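Local coordinates for cell division control protein 45 cdc45 putative (Entamoeba histolytica, PDB 6CC2) that probably serves chromosomal DNA replication as the Cdc45 component of the Cdc45-MCM-GINS helicase, and may be regulated through a proposed conformational switch, at residues R263-T266 and F272-R275; S309-S314 and D349-A354; F355-A360 and E391-G396; L281-S286 and E290-L295. All blocks are in the same frame, centred on the assembly; numbering follows the deposited sequence.

Overall arrangement
Interactions 2, 3 and 4 each lie on the same side of the chain's centre as interaction 1. Along the chain the order is 1, 4, 2, 3, and each closes before the next opens. Interaction 1 is the hub. Its centre is about 12 Å from that of interaction 2, about 13 Å from that of interaction 3 and about 15 Å from that of interaction 4. Arg263 binds Ser351 and Asp356, tying it to interactions 2 and 3. Phe272 reaches Trp284 and Phe292 of interaction 4. Helix 393-417 contributes to interaction 3 and also packs on interactions 1 and 4. Interactions 2 and 3 also touch, through Ile352 and Tyr393, whereas interaction 4 joins the group only through interaction 1.

Interaction 1 (R263-T266 and F272-R275); sequences RHWT and FHTR. With EDO (1,2-ethanediol), chain K.
Trp265 lays the outer corner of its indole over one face of the His273 imidazole. The meeting atom is CH2 of Trp265, which comes to 3.7 Å from CG of His273. CB of His273 also lies 3.7 Å from Trp265 CH2, and ND1 of His273 is 3.9 Å from Trp265 CZ2. The rings meet obliquely, planes at 32°. Phe272 covers the other face of the imidazole. Its CD2 sits 3.9 Å above the ring plane of His273, toward the rim. The imidazole is therefore held between two aromatic residues, and ND1 of His273 is bonded to the backbone O of Asp269, which helps fix the turn of the ring.

The pair links the loop leading into helix 267-273 with the last turn of that helix. Thr266 is the N-cap of the helix, with OG1 bonded to Asp269 N. Thr274 is at the N-cap position of the next helix, 275-281. Trp265 and His273 also touch Met260, and helix 393-417 packs on both through Ile401, Lys405 and Val408.

Two residues before the tryptophan, Arg263 turns its chain at chi3, -64°. NH1 of Arg263 donates to O2 of a 1,2-ethanediol molecule at 3.0 Å, near the guanidinium plane and with an N-H...O angle of 149°. The same group forms salt bridges with Asp256 and Asp356, and its NE is bonded to Ser351 O. The diol probably comes from the crystallisation liquor.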
loop_
_atom_site.group_PDB
_atom_site.type_symbol
_atom_site.label_atom_id
_atom_site.label_comp_id
_atom_site.label_asym_id
_atom_site.label_seq_id
_atom_site.Cartn_x
_atom_site.Cartn_y
_atom_site.Cartn_z
ATOM N N ARG A 263 -4.583 -11.479 -15.543
ATOM C CA ARG A 263 -5.857 -11.767 -16.177
ATOM C C ARG A 263 -6.480 -10.538 -16.812
ATOM O O ARG A 263 -7.325 -10.671 -17.694
ATOM C CB ARG A 263 -6.816 -12.391 -15.161
ATOM C CG ARG A 263 -6.523 -13.846 -14.841
ATOM C CD ARG A 263 -7.509 -14.410 -13.796
ATOM N NE ARG A 263 -7.340 -13.690 -12.530
ATOM C CZ ARG A 263 -6.375 -13.947 -11.656
ATOM N NH1 ARG A 263 -5.509 -14.930 -11.860
ATOM N NH2 ARG A 263 -6.283 -13.216 -10.559
ATOM N N HIS A 264 -6.063 -9.343 -16.403
ATOM C CA HIS A 264 -6.635 -8.086 -16.881
ATOM C C HIS A 264 -5.658 -7.326 -17.767
ATOM O O HIS A 264 -5.827 -6.125 -18.023
ATOM C CB HIS A 264 -7.069 -7.275 -15.662
ATOM C CG HIS A 264 -7.810 -8.117 -14.679
ATOM N ND1 HIS A 264 -9.081 -8.596 -14.925
ATOM C CD2 HIS A 264 -7.429 -8.654 -13.496
ATOM C CE1 HIS A 264 -9.452 -9.368 -13.913
ATOM N NE2 HIS A 264 -8.457 -9.439 -13.054
ATOM N N TRP A 265 -4.654 -8.017 -18.268
ATOM C CA TRP A 265 -3.581 -7.392 -19.034
ATOM C C TRP A 265 -3.188 -8.364 -20.136
ATOM O O TRP A 265 -4.054 -9.044 -20.714
ATOM C CB TRP A 265 -2.415 -7.061 -18.109
ATOM C CG TRP A 265 -1.535 -5.942 -18.515
ATOM C CD1 TRP A 265 -1.517 -5.284 -19.693
ATOM C CD2 TRP A 265 -0.552 -5.304 -17.678
ATOM N NE1 TRP A 265 -0.568 -4.276 -19.665
ATOM C CE2 TRP A 265 0.044 -4.284 -18.440
ATOM C CE3 TRP A 265 -0.120 -5.514 -16.372
ATOM C CZ2 TRP A 265 1.044 -3.464 -17.932
ATOM C CZ3 TRP A 265 0.874 -4.703 -15.877
ATOM C CH2 TRP A 265 1.440 -3.689 -16.653
ATOM N N THR A 266 -1.892 -8.402 -20.455
ATOM C CA THR A 266 -1.309 -9.341 -21.408
ATOM C C THR A 266 -0.165 -10.069 -20.717
ATOM O O THR A 266 0.443 -9.543 -19.786
ATOM C CB THR A 266 -0.764 -8.673 -22.667
ATOM O OG1 THR A 266 0.413 -7.900 -22.346
ATOM C CG2 THR A 266 -1.803 -7.756 -23.332
ATOM N N PHE A 272 6.627 -8.318 -17.726
ATOM C CA PHE A 272 7.682 -7.301 -17.753
ATOM C C PHE A 272 7.545 -6.309 -16.605
ATOM O O PHE A 272 8.547 -5.744 -16.166
ATOM C CB PHE A 272 7.658 -6.567 -19.095
ATOM C CG PHE A 272 8.893 -5.725 -19.352
ATOM C CD1 PHE A 272 10.047 -6.303 -19.834
ATOM C CD2 PHE A 272 8.875 -4.376 -19.097
ATOM C CE1 PHE A 272 11.168 -5.543 -20.066
ATOM C CE2 PHE A 272 10.010 -3.596 -19.324
ATOM C CZ PHE A 272 11.149 -4.190 -19.808
ATOM N N HIS A 273 6.344 -6.087 -16.097
ATOM C CA HIS A 273 6.103 -5.081 -15.063
ATOM C C HIS A 273 5.936 -5.653 -13.659
ATOM O O HIS A 273 5.669 -4.892 -12.723
ATOM C CB HIS A 273 4.886 -4.249 -15.444
ATOM C CG HIS A 273 5.113 -3.414 -16.663
ATOM N ND1 HIS A 273 4.963 -3.910 -17.945
ATOM C CD2 HIS A 273 5.517 -2.123 -16.806
ATOM C CE1 HIS A 273 5.256 -2.961 -18.818
ATOM N NE2 HIS A 273 5.604 -1.874 -18.156
ATOM N N THR A 274 6.083 -6.958 -13.483
ATOM C CA THR A 274 6.075 -7.568 -12.153
ATOM C C THR A 274 7.491 -7.433 -11.581
ATOM O O THR A 274 8.429 -8.087 -12.030
ATOM C CB THR A 274 5.619 -9.016 -12.222
ATOM O OG1 THR A 274 4.282 -9.062 -12.781
ATOM C CG2 THR A 274 5.601 -9.640 -10.838
ATOM N N ARG A 275 7.635 -6.556 -10.580
ATOM C CA ARG A 275 8.934 -6.015 -10.252
ATOM C C ARG A 275 9.910 -7.069 -9.759
ATOM O O ARG A 275 11.086 -7.047 -10.140
ATOM C CB ARG A 275 8.781 -4.890 -9.222
ATOM C CG ARG A 275 7.930 -3.780 -9.771
ATOM C CD ARG A 275 7.735 -2.626 -8.806
ATOM N NE ARG A 275 6.746 -1.705 -9.350
ATOM C CZ ARG A 275 6.304 -0.615 -8.727
ATOM N NH1 ARG A 275 6.770 -0.298 -7.519
ATOM N NH2 ARG A 275 5.383 0.144 -9.305
HETATM C C1 EDO K . -2.727 -17.780 -13.930
HETATM O O1 EDO K . -3.114 -19.139 -14.159
HETATM C C2 EDO K . -3.859 -16.853 -14.362
HETATM O O2 EDO K . -5.071 -17.223 -13.693
#

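Interaction 2 (S309-S314 and D349-A354); sequences SYKTMS and DYSISA
An Asx turn at Asp349 presents the hydroxyl of Ser351 to the ammonium group of Lys311. In the turn, OD1 of Asp349 accepts the backbone N of Ser351 at 2.8 Å, with an N-H...O angle of 158°. The same OD1 of Asp349 takes a second bond from Ser351 OG at 2.6 Å, through its syn lone pair. One bond holds the backbone of Ser351 and the other fixes the direction of its hydroxyl. While the hydroxyl donates to the carboxylate, OG of Ser351 accepts from Lys311 NZ, at 3.0 Å. The lysine chain is extended beyond CG, all torsions from chi2 on near 180°, and this brings its end across to the serine.

The carboxylate and the ammonium do not form a direct salt bridge, since Lys311 NZ and Asp349 OD2 are 4.3 Å apart. A water bridges the two. It donates to Asp349 OD2 at 2.8 Å and accepts a weak bond from Lys311 NZ at 3.3 Å. The nearby negative charge would probably still favour the charged lysine.

The site is at the surface, where the loop before helix 315-331 meets the loop before helix 354-364. Tyr350 packs on Phe343 of strand 338-344. The arrangement is that of an Asx turn in a loop leading to a helix, where Ser353 takes the N-cap position.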
loop_
_atom_site.group_PDB
_atom_site.type_symbol
_atom_site.label_atom_id
_atom_site.label_comp_id
_atom_site.label_asym_id
_atom_site.label_seq_id
_atom_site.Cartn_x
_atom_site.Cartn_y
_atom_site.Cartn_z
ATOM N N SER A 309 -4.614 -9.797 -25.265
ATOM C CA SER A 309 -5.217 -9.935 -23.944
ATOM C C SER A 309 -5.074 -11.372 -23.443
ATOM O O SER A 309 -5.300 -12.329 -24.186
ATOM C CB SER A 309 -6.695 -9.540 -24.016
ATOM O OG SER A 309 -7.433 -10.140 -22.972
ATOM N N TYR A 310 -4.654 -11.516 -22.186
ATOM C CA TYR A 310 -4.485 -12.846 -21.610
ATOM C C TYR A 310 -5.781 -13.636 -21.652
ATOM O O TYR A 310 -5.764 -14.865 -21.832
ATOM C CB TYR A 310 -3.973 -12.709 -20.186
ATOM C CG TYR A 310 -3.590 -14.026 -19.533
ATOM C CD1 TYR A 310 -2.377 -14.631 -19.828
ATOM C CD2 TYR A 310 -4.423 -14.643 -18.631
ATOM C CE1 TYR A 310 -2.017 -15.813 -19.228
ATOM C CE2 TYR A 310 -4.068 -15.825 -18.019
ATOM C CZ TYR A 310 -2.864 -16.408 -18.342
ATOM O OH TYR A 310 -2.506 -17.600 -17.745
ATOM N N LYS A 311 -6.924 -12.956 -21.523
ATOM C CA LYS A 311 -8.194 -13.674 -21.549
ATOM C C LYS A 311 -8.465 -14.320 -22.904
ATOM O O LYS A 311 -9.167 -15.330 -22.969
ATOM C CB LYS A 311 -9.340 -12.744 -21.168
ATOM C CG LYS A 311 -9.386 -12.476 -19.667
ATOM C CD LYS A 311 -10.561 -11.597 -19.256
ATOM C CE LYS A 311 -10.571 -11.409 -17.736
ATOM N NZ LYS A 311 -11.704 -10.553 -17.285
ATOM N N THR A 312 -7.928 -13.765 -23.990
ATOM C CA THR A 312 -8.147 -14.360 -25.301
ATOM C C THR A 312 -6.958 -15.181 -25.796
ATOM O O THR A 312 -7.096 -15.890 -26.791
ATOM C CB THR A 312 -8.491 -13.278 -26.333
ATOM O OG1 THR A 312 -7.418 -12.345 -26.447
ATOM C CG2 THR A 312 -9.764 -12.541 -25.925
HETATM N N MSE A 313 -5.819 -15.116 -25.116
HETATM C CA MSE A 313 -4.677 -15.982 -25.453
HETATM C C MSE A 313 -5.126 -17.429 -25.300
HETATM O O MSE A 313 -5.864 -17.774 -24.390
HETATM C CB MSE A 313 -3.474 -15.668 -24.576
HETATM C CG MSE A 313 -2.203 -16.246 -25.151
HETATM SE SE MSE A 313 -0.625 -15.791 -24.175
HETATM C CE MSE A 313 -0.874 -16.908 -22.592
ATOM N N SER A 314 -4.724 -18.293 -26.227
ATOM C CA SER A 314 -5.222 -19.655 -26.210
ATOM C C SER A 314 -4.789 -20.367 -24.931
ATOM O O SER A 314 -3.732 -20.077 -24.365
ATOM C CB SER A 314 -4.703 -20.425 -27.421
ATOM O OG SER A 314 -3.359 -20.780 -27.238
ATOM N N ASP A 349 -18.485 -13.247 -13.732
ATOM C CA ASP A 349 -17.050 -12.967 -13.835
ATOM C C ASP A 349 -16.370 -13.402 -12.541
ATOM O O ASP A 349 -16.622 -12.831 -11.476
ATOM C CB ASP A 349 -16.835 -11.480 -14.101
ATOM C CG ASP A 349 -15.379 -11.110 -14.295
ATOM O OD1 ASP A 349 -14.491 -11.927 -13.987
ATOM O OD2 ASP A 349 -15.119 -9.974 -14.756
ATOM N N TYR A 350 -15.509 -14.415 -12.639
ATOM C CA TYR A 350 -14.713 -14.913 -11.514
ATOM C C TYR A 350 -13.225 -14.654 -11.720
ATOM O O TYR A 350 -12.375 -15.365 -11.176
ATOM C CB TYR A 350 -14.973 -16.407 -11.281
ATOM C CG TYR A 350 -15.326 -16.793 -9.863
ATOM C CD1 TYR A 350 -14.690 -16.199 -8.769
ATOM C CD2 TYR A 350 -16.291 -17.757 -9.615
ATOM C CE1 TYR A 350 -15.033 -16.554 -7.473
ATOM C CE2 TYR A 350 -16.638 -18.127 -8.327
ATOM C CZ TYR A 350 -15.994 -17.529 -7.259
ATOM O OH TYR A 350 -16.342 -17.911 -5.968
ATOM N N SER A 351 -12.884 -13.614 -12.478
ATOM C CA SER A 351 -11.495 -13.349 -12.835
ATOM C C SER A 351 -10.811 -12.318 -11.940
ATOM O O SER A 351 -9.617 -12.072 -12.113
ATOM C CB SER A 351 -11.414 -12.873 -14.303
ATOM O OG SER A 351 -11.942 -11.557 -14.452
ATOM N N ILE A 352 -11.517 -11.744 -10.970
ATOM C CA ILE A 352 -10.955 -10.707 -10.120
ATOM C C ILE A 352 -10.569 -11.324 -8.779
ATOM O O ILE A 352 -11.445 -11.675 -7.967
ATOM C CB ILE A 352 -11.943 -9.547 -9.926
ATOM C CG1 ILE A 352 -12.314 -8.913 -11.273
ATOM C CG2 ILE A 352 -11.318 -8.506 -9.006
ATOM C CD1 ILE A 352 -13.309 -7.762 -11.180
ATOM N N SER A 353 -9.266 -11.415 -8.530
ATOM C CA SER A 353 -8.755 -11.859 -7.243
ATOM C C SER A 353 -8.579 -10.670 -6.297
ATOM O O SER A 353 -8.623 -9.499 -6.699
ATOM C CB SER A 353 -7.424 -12.573 -7.409
ATOM O OG SER A 353 -6.415 -11.604 -7.599
ATOM N N ALA A 354 -8.337 -10.986 -5.025
ATOM C CA ALA A 354 -8.073 -9.938 -4.042
ATOM C C ALA A 354 -6.762 -9.226 -4.324
ATOM O O ALA A 354 -6.612 -8.073 -3.920
ATOM C CB ALA A 354 -8.100 -10.530 -2.636
HETATM O O HOH W 1 -12.889 -8.349 -15.099
#

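Interaction 3 (F355-A360 and E391-G396); sequences FDAAHA and EPYDFG
Helix 354-364 and the start of helix 393-417 come very close, with only 4.1 Å between the CA atoms of Ala360 and Gly396. Such an approach is possible because both residues are small. Gly396 has no side chain, and its backbone lies directly against the alanine. CB of Ala360 is 3.9 Å from C of Gly396, and O of Ala360 is 3.9 Å from CA of Gly396.

One turn earlier on the second helix, Tyr393 adds the largest side chain in the contact. Its CG is anti to the carbonyl carbon, chi1 -82°, and this carries the ring along the alanine side of helix 354-364. CB of Ala360 meets the ring at its edge, near the ring plane, 3.8 Å from Tyr393 CD1. CB of Ala357, one turn back, approaches obliquely and lies 3.6 Å from Tyr393 CE1. The same methyl is 3.9 Å from OH of Tyr393. With CD1 against Ala360 and CE1 and OH against Ala357, the ring spans one turn of the helix. The contact is apolar and buried.

Other parts of the fold close around it. Leu384 of helix 374-385 touches both Ala360 and Tyr393. Ile206 of helix 199-213 packs on Ala357, and Ile352 in the preceding loop packs on Tyr393. Phe397 of helix 393-417 touches Asp356 and Ala360.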
loop_
_atom_site.group_PDB
_atom_site.type_symbol
_atom_site.label_atom_id
_atom_site.label_comp_id
_atom_site.label_asym_id
_atom_site.label_seq_id
_atom_site.Cartn_x
_atom_site.Cartn_y
_atom_site.Cartn_z
ATOM N N PHE A 355 -5.810 -9.869 -5.035
ATOM C CA PHE A 355 -4.625 -9.148 -5.471
ATOM C C PHE A 355 -4.974 -8.149 -6.561
ATOM O O PHE A 355 -4.506 -7.002 -6.535
ATOM C CB PHE A 355 -3.559 -10.109 -5.982
ATOM C CG PHE A 355 -2.729 -10.735 -4.899
ATOM C CD1 PHE A 355 -1.966 -9.948 -4.060
ATOM C CD2 PHE A 355 -2.698 -12.093 -4.734
ATOM C CE1 PHE A 355 -1.178 -10.524 -3.079
ATOM C CE2 PHE A 355 -1.903 -12.670 -3.764
ATOM C CZ PHE A 355 -1.161 -11.879 -2.935
ATOM N N ASP A 356 -5.795 -8.572 -7.534
ATOM C CA ASP A 356 -6.215 -7.655 -8.588
ATOM C C ASP A 356 -6.908 -6.445 -7.978
ATOM O O ASP A 356 -6.657 -5.292 -8.364
ATOM C CB ASP A 356 -7.174 -8.325 -9.567
ATOM C CG ASP A 356 -6.567 -9.510 -10.297
ATOM O OD1 ASP A 356 -5.359 -9.506 -10.599
ATOM O OD2 ASP A 356 -7.365 -10.473 -10.584
ATOM N N ALA A 357 -7.831 -6.705 -7.049
ATOM C CA ALA A 357 -8.581 -5.630 -6.422
ATOM C C ALA A 357 -7.675 -4.718 -5.602
ATOM O O ALA A 357 -7.858 -3.488 -5.609
ATOM C CB ALA A 357 -9.677 -6.224 -5.547
ATOM N N ALA A 358 -6.711 -5.297 -4.860
ATOM C CA ALA A 358 -5.783 -4.455 -4.111
ATOM C C ALA A 358 -4.934 -3.578 -5.039
ATOM O O ALA A 358 -4.662 -2.402 -4.733
ATOM C CB ALA A 358 -4.919 -5.311 -3.209
ATOM N N HIS A 359 -4.505 -4.115 -6.172
ATOM C CA HIS A 359 -3.762 -3.290 -7.132
ATOM C C HIS A 359 -4.647 -2.156 -7.644
ATOM O O HIS A 359 -4.206 -1.002 -7.744
ATOM C CB HIS A 359 -3.256 -4.135 -8.310
ATOM C CG HIS A 359 -2.064 -4.970 -8.002
ATOM N ND1 HIS A 359 -0.865 -4.436 -7.579
ATOM C CD2 HIS A 359 -1.867 -6.307 -8.118
ATOM C CE1 HIS A 359 0.012 -5.412 -7.416
ATOM N NE2 HIS A 359 -0.565 -6.556 -7.741
ATOM N N ALA A 360 -5.890 -2.468 -7.984
ATOM C CA ALA A 360 -6.783 -1.486 -8.572
ATOM C C ALA A 360 -7.090 -0.382 -7.575
ATOM O O ALA A 360 -7.032 0.803 -7.906
ATOM C CB ALA A 360 -8.086 -2.150 -9.022
ATOM N N GLU A 391 -17.437 -4.284 -13.394
ATOM C CA GLU A 391 -17.101 -3.192 -14.296
ATOM C C GLU A 391 -16.370 -2.036 -13.627
ATOM O O GLU A 391 -15.454 -1.479 -14.257
ATOM C CB GLU A 391 -18.386 -2.686 -14.968
ATOM C CG GLU A 391 -19.001 -3.652 -15.984
ATOM C CD GLU A 391 -19.725 -4.845 -15.360
ATOM O OE1 GLU A 391 -20.037 -4.834 -14.149
ATOM O OE2 GLU A 391 -20.003 -5.808 -16.106
ATOM N N PRO A 392 -16.692 -1.628 -12.396
ATOM C CA PRO A 392 -15.946 -0.511 -11.801
ATOM C C PRO A 392 -14.450 -0.761 -11.726
ATOM O O PRO A 392 -13.660 0.192 -11.753
ATOM C CB PRO A 392 -16.578 -0.377 -10.405
ATOM C CG PRO A 392 -18.003 -0.876 -10.609
ATOM C CD PRO A 392 -17.862 -2.022 -11.578
ATOM N N TYR A 393 -14.028 -2.017 -11.572
ATOM C CA TYR A 393 -12.610 -2.303 -11.422
ATOM C C TYR A 393 -11.821 -1.996 -12.686
ATOM O O TYR A 393 -10.604 -1.808 -12.605
ATOM C CB TYR A 393 -12.398 -3.767 -11.028
ATOM C CG TYR A 393 -12.596 -3.991 -9.533
ATOM C CD1 TYR A 393 -11.580 -3.705 -8.636
ATOM C CD2 TYR A 393 -13.800 -4.471 -9.037
ATOM C CE1 TYR A 393 -11.744 -3.889 -7.286
ATOM C CE2 TYR A 393 -13.992 -4.646 -7.688
ATOM C CZ TYR A 393 -12.956 -4.355 -6.812
ATOM O OH TYR A 393 -13.138 -4.536 -5.468
ATOM N N ASP A 394 -12.487 -1.891 -13.834
ATOM C CA ASP A 394 -11.753 -1.624 -15.075
ATOM C C ASP A 394 -10.971 -0.322 -14.990
ATOM O O ASP A 394 -9.833 -0.247 -15.478
ATOM C CB ASP A 394 -12.712 -1.592 -16.262
ATOM C CG ASP A 394 -13.196 -2.971 -16.645
ATOM O OD1 ASP A 394 -12.545 -3.956 -16.238
ATOM O OD2 ASP A 394 -14.218 -3.065 -17.356
ATOM N N PHE A 395 -11.561 0.714 -14.385
ATOM C CA PHE A 395 -10.875 1.998 -14.264
ATOM C C PHE A 395 -9.618 1.865 -13.406
ATOM O O PHE A 395 -8.573 2.445 -13.730
ATOM C CB PHE A 395 -11.827 3.037 -13.667
ATOM C CG PHE A 395 -11.248 4.424 -13.592
ATOM C CD1 PHE A 395 -11.179 5.224 -14.721
ATOM C CD2 PHE A 395 -10.775 4.924 -12.394
ATOM C CE1 PHE A 395 -10.648 6.497 -14.651
ATOM C CE2 PHE A 395 -10.240 6.197 -12.319
ATOM C CZ PHE A 395 -10.178 6.982 -13.448
ATOM N N GLY A 396 -9.704 1.113 -12.309
ATOM C CA GLY A 396 -8.531 0.885 -11.474
ATOM C C GLY A 396 -7.464 0.069 -12.175
ATOM O O GLY A 396 -6.279 0.378 -12.066
#

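Interaction 4 (L281-S286 and E290-L295); sequences LGIWTS and EKFDVL
The backbone O of Gly282 accepts the hydroxyl of Thr285 at 2.9 Å from OG1 and also meets the side chain of Lys291. The bond to Thr285 is fairly straight on the carbonyl, with a C=O...O angle of 154°, and somewhat tilted from its plane. CD of Lys291 lies 3.7 Å from Gly282 O, a methylene resting against the carbonyl oxygen. The lysine chain is bent at chi4, -50°, and this turns NZ toward the backbone of Leu281. NZ of Lys291 stays 3.7 Å from Leu281 O, so the two are near but not bonded.

Gly282 is the first residue after helix 275-281 to leave helical angles. Its phi is positive, 70°, a value that suits glycine and is common where a helix ends. The hydroxyl of Thr285 reaches back three residues to the glycine carbonyl, bracing the loop.

Beside the lysine, the next residue along the helix makes an apolar contact. Ile283 places CD1 3.7 Å from CD1 of Phe292 and 3.9 Å from CE1 of Phe292. The CG2 branch of Ile283 follows at 4.0 Å from Phe292 CD1. Both branches of the isoleucine thus meet the CD1 side of the ring at an oblique angle.

The contact folds the short loop between helices 275-281 and 288-298 back on the second helix. Phe272 and Tyr268 of helix 267-273 meet the Phe292 ring, and Trp284 NE1 is bonded to Phe272 O. Helix 393-417 covers Trp284 through Val408 and Ile412.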
loop_
_atom_site.group_PDB
_atom_site.type_symbol
_atom_site.label_atom_id
_atom_site.label_comp_id
_atom_site.label_asym_id
_atom_site.label_seq_id
_atom_site.Cartn_x
_atom_site.Cartn_y
_atom_site.Cartn_z
ATOM N N LEU A 281 14.843 -11.918 -13.431
ATOM C CA LEU A 281 15.121 -12.326 -14.801
ATOM C C LEU A 281 16.113 -11.413 -15.499
ATOM O O LEU A 281 16.572 -11.753 -16.593
ATOM C CB LEU A 281 13.829 -12.378 -15.609
ATOM C CG LEU A 281 12.796 -13.421 -15.205
ATOM C CD1 LEU A 281 11.510 -13.213 -15.980
ATOM C CD2 LEU A 281 13.339 -14.822 -15.427
ATOM N N GLY A 282 16.448 -10.268 -14.909
ATOM C CA GLY A 282 17.423 -9.383 -15.514
ATOM C C GLY A 282 16.960 -8.696 -16.784
ATOM O O GLY A 282 17.787 -8.296 -17.600
ATOM N N ILE A 283 15.644 -8.509 -16.952
ATOM C CA ILE A 283 15.116 -7.941 -18.181
ATOM C C ILE A 283 14.996 -6.429 -18.137
ATOM O O ILE A 283 14.540 -5.826 -19.121
ATOM C CB ILE A 283 13.746 -8.570 -18.507
ATOM C CG1 ILE A 283 12.768 -8.404 -17.352
ATOM C CG2 ILE A 283 13.932 -10.043 -18.833
ATOM C CD1 ILE A 283 11.409 -8.967 -17.624
ATOM N N TRP A 284 15.390 -5.790 -17.036
ATOM C CA TRP A 284 15.406 -4.334 -16.953
ATOM C C TRP A 284 16.807 -3.769 -17.165
ATOM O O TRP A 284 17.056 -2.606 -16.839
ATOM C CB TRP A 284 14.853 -3.868 -15.611
ATOM C CG TRP A 284 13.367 -4.035 -15.457
ATOM C CD1 TRP A 284 12.470 -4.481 -16.398
ATOM C CD2 TRP A 284 12.603 -3.751 -14.290
ATOM N NE1 TRP A 284 11.198 -4.481 -15.882
ATOM C CE2 TRP A 284 11.250 -4.043 -14.586
ATOM C CE3 TRP A 284 12.930 -3.289 -13.011
ATOM C CZ2 TRP A 284 10.234 -3.860 -13.662
ATOM C CZ3 TRP A 284 11.908 -3.117 -12.089
ATOM C CH2 TRP A 284 10.578 -3.410 -12.420
ATOM N N THR A 285 17.709 -4.568 -17.668
ATOM C CA THR A 285 19.072 -4.123 -17.921
ATOM C C THR A 285 19.146 -3.441 -19.288
ATOM O O THR A 285 18.131 -3.202 -19.951
ATOM C CB THR A 285 20.036 -5.303 -17.823
ATOM O OG1 THR A 285 19.613 -6.337 -18.718
ATOM C CG2 THR A 285 20.068 -5.849 -16.400
ATOM N N SER A 286 20.357 -3.089 -19.719
ATOM C CA SER A 286 20.529 -2.483 -21.029
ATOM C C SER A 286 20.119 -3.474 -22.114
ATOM O O SER A 286 20.497 -4.651 -22.071
ATOM C CB SER A 286 21.981 -2.046 -21.217
ATOM O OG SER A 286 22.865 -3.135 -21.018
ATOM N N GLU A 290 15.343 -6.782 -25.634
ATOM C CA GLU A 290 15.845 -7.853 -26.488
ATOM C C GLU A 290 15.979 -9.149 -25.705
ATOM O O GLU A 290 15.591 -10.221 -26.194
ATOM C CB GLU A 290 17.192 -7.464 -27.102
ATOM C CG GLU A 290 17.112 -6.300 -28.071
ATOM C CD GLU A 290 18.400 -6.106 -28.858
ATOM O OE1 GLU A 290 19.416 -6.751 -28.520
ATOM O OE2 GLU A 290 18.392 -5.312 -29.823
ATOM N N LYS A 291 16.518 -9.073 -24.481
ATOM C CA LYS A 291 16.603 -10.260 -23.640
ATOM C C LYS A 291 15.211 -10.791 -23.314
ATOM O O LYS A 291 15.006 -12.010 -23.236
ATOM C CB LYS A 291 17.367 -9.942 -22.355
ATOM C CG LYS A 291 17.691 -11.162 -21.511
ATOM C CD LYS A 291 18.447 -10.775 -20.240
ATOM C CE LYS A 291 19.173 -11.971 -19.638
ATOM N NZ LYS A 291 18.292 -13.166 -19.492
ATOM N N PHE A 292 14.254 -9.891 -23.096
ATOM C CA PHE A 292 12.890 -10.308 -22.777
ATOM C C PHE A 292 12.278 -11.081 -23.939
ATOM O O PHE A 292 11.720 -12.172 -23.752
ATOM C CB PHE A 292 12.038 -9.091 -22.441
ATOM C CG PHE A 292 10.665 -9.434 -21.948
ATOM C CD1 PHE A 292 10.480 -10.329 -20.915
ATOM C CD2 PHE A 292 9.550 -8.823 -22.497
ATOM C CE1 PHE A 292 9.231 -10.628 -20.454
ATOM C CE2 PHE A 292 8.287 -9.133 -22.050
ATOM C CZ PHE A 292 8.127 -10.033 -21.019
ATOM N N ASP A 293 12.378 -10.526 -25.151
ATOM C CA ASP A 293 11.841 -11.218 -26.323
ATOM C C ASP A 293 12.464 -12.594 -26.495
ATOM O O ASP A 293 11.788 -13.533 -26.953
ATOM C CB ASP A 293 12.045 -10.354 -27.567
ATOM C CG ASP A 293 11.093 -9.161 -27.610
ATOM O OD1 ASP A 293 10.255 -9.015 -26.689
ATOM O OD2 ASP A 293 11.176 -8.351 -28.558
ATOM N N VAL A 294 13.748 -12.740 -26.146
ATOM C CA VAL A 294 14.389 -14.050 -26.203
ATOM C C VAL A 294 13.752 -14.997 -25.194
ATOM O O VAL A 294 13.565 -16.188 -25.469
ATOM C CB VAL A 294 15.906 -13.911 -25.970
ATOM C CG1 VAL A 294 16.505 -15.244 -25.607
ATOM C CG2 VAL A 294 16.571 -13.333 -27.206
ATOM N N LEU A 295 13.425 -14.491 -24.008
ATOM C CA LEU A 295 12.746 -15.305 -23.011
ATOM C C LEU A 295 11.380 -15.763 -23.519
ATOM O O LEU A 295 11.010 -16.931 -23.358
ATOM C CB LEU A 295 12.600 -14.511 -21.717
ATOM C CG LEU A 295 12.045 -15.183 -20.457
ATOM C CD1 LEU A 295 10.536 -15.376 -20.521
ATOM C CD2 LEU A 295 12.751 -16.511 -20.210
#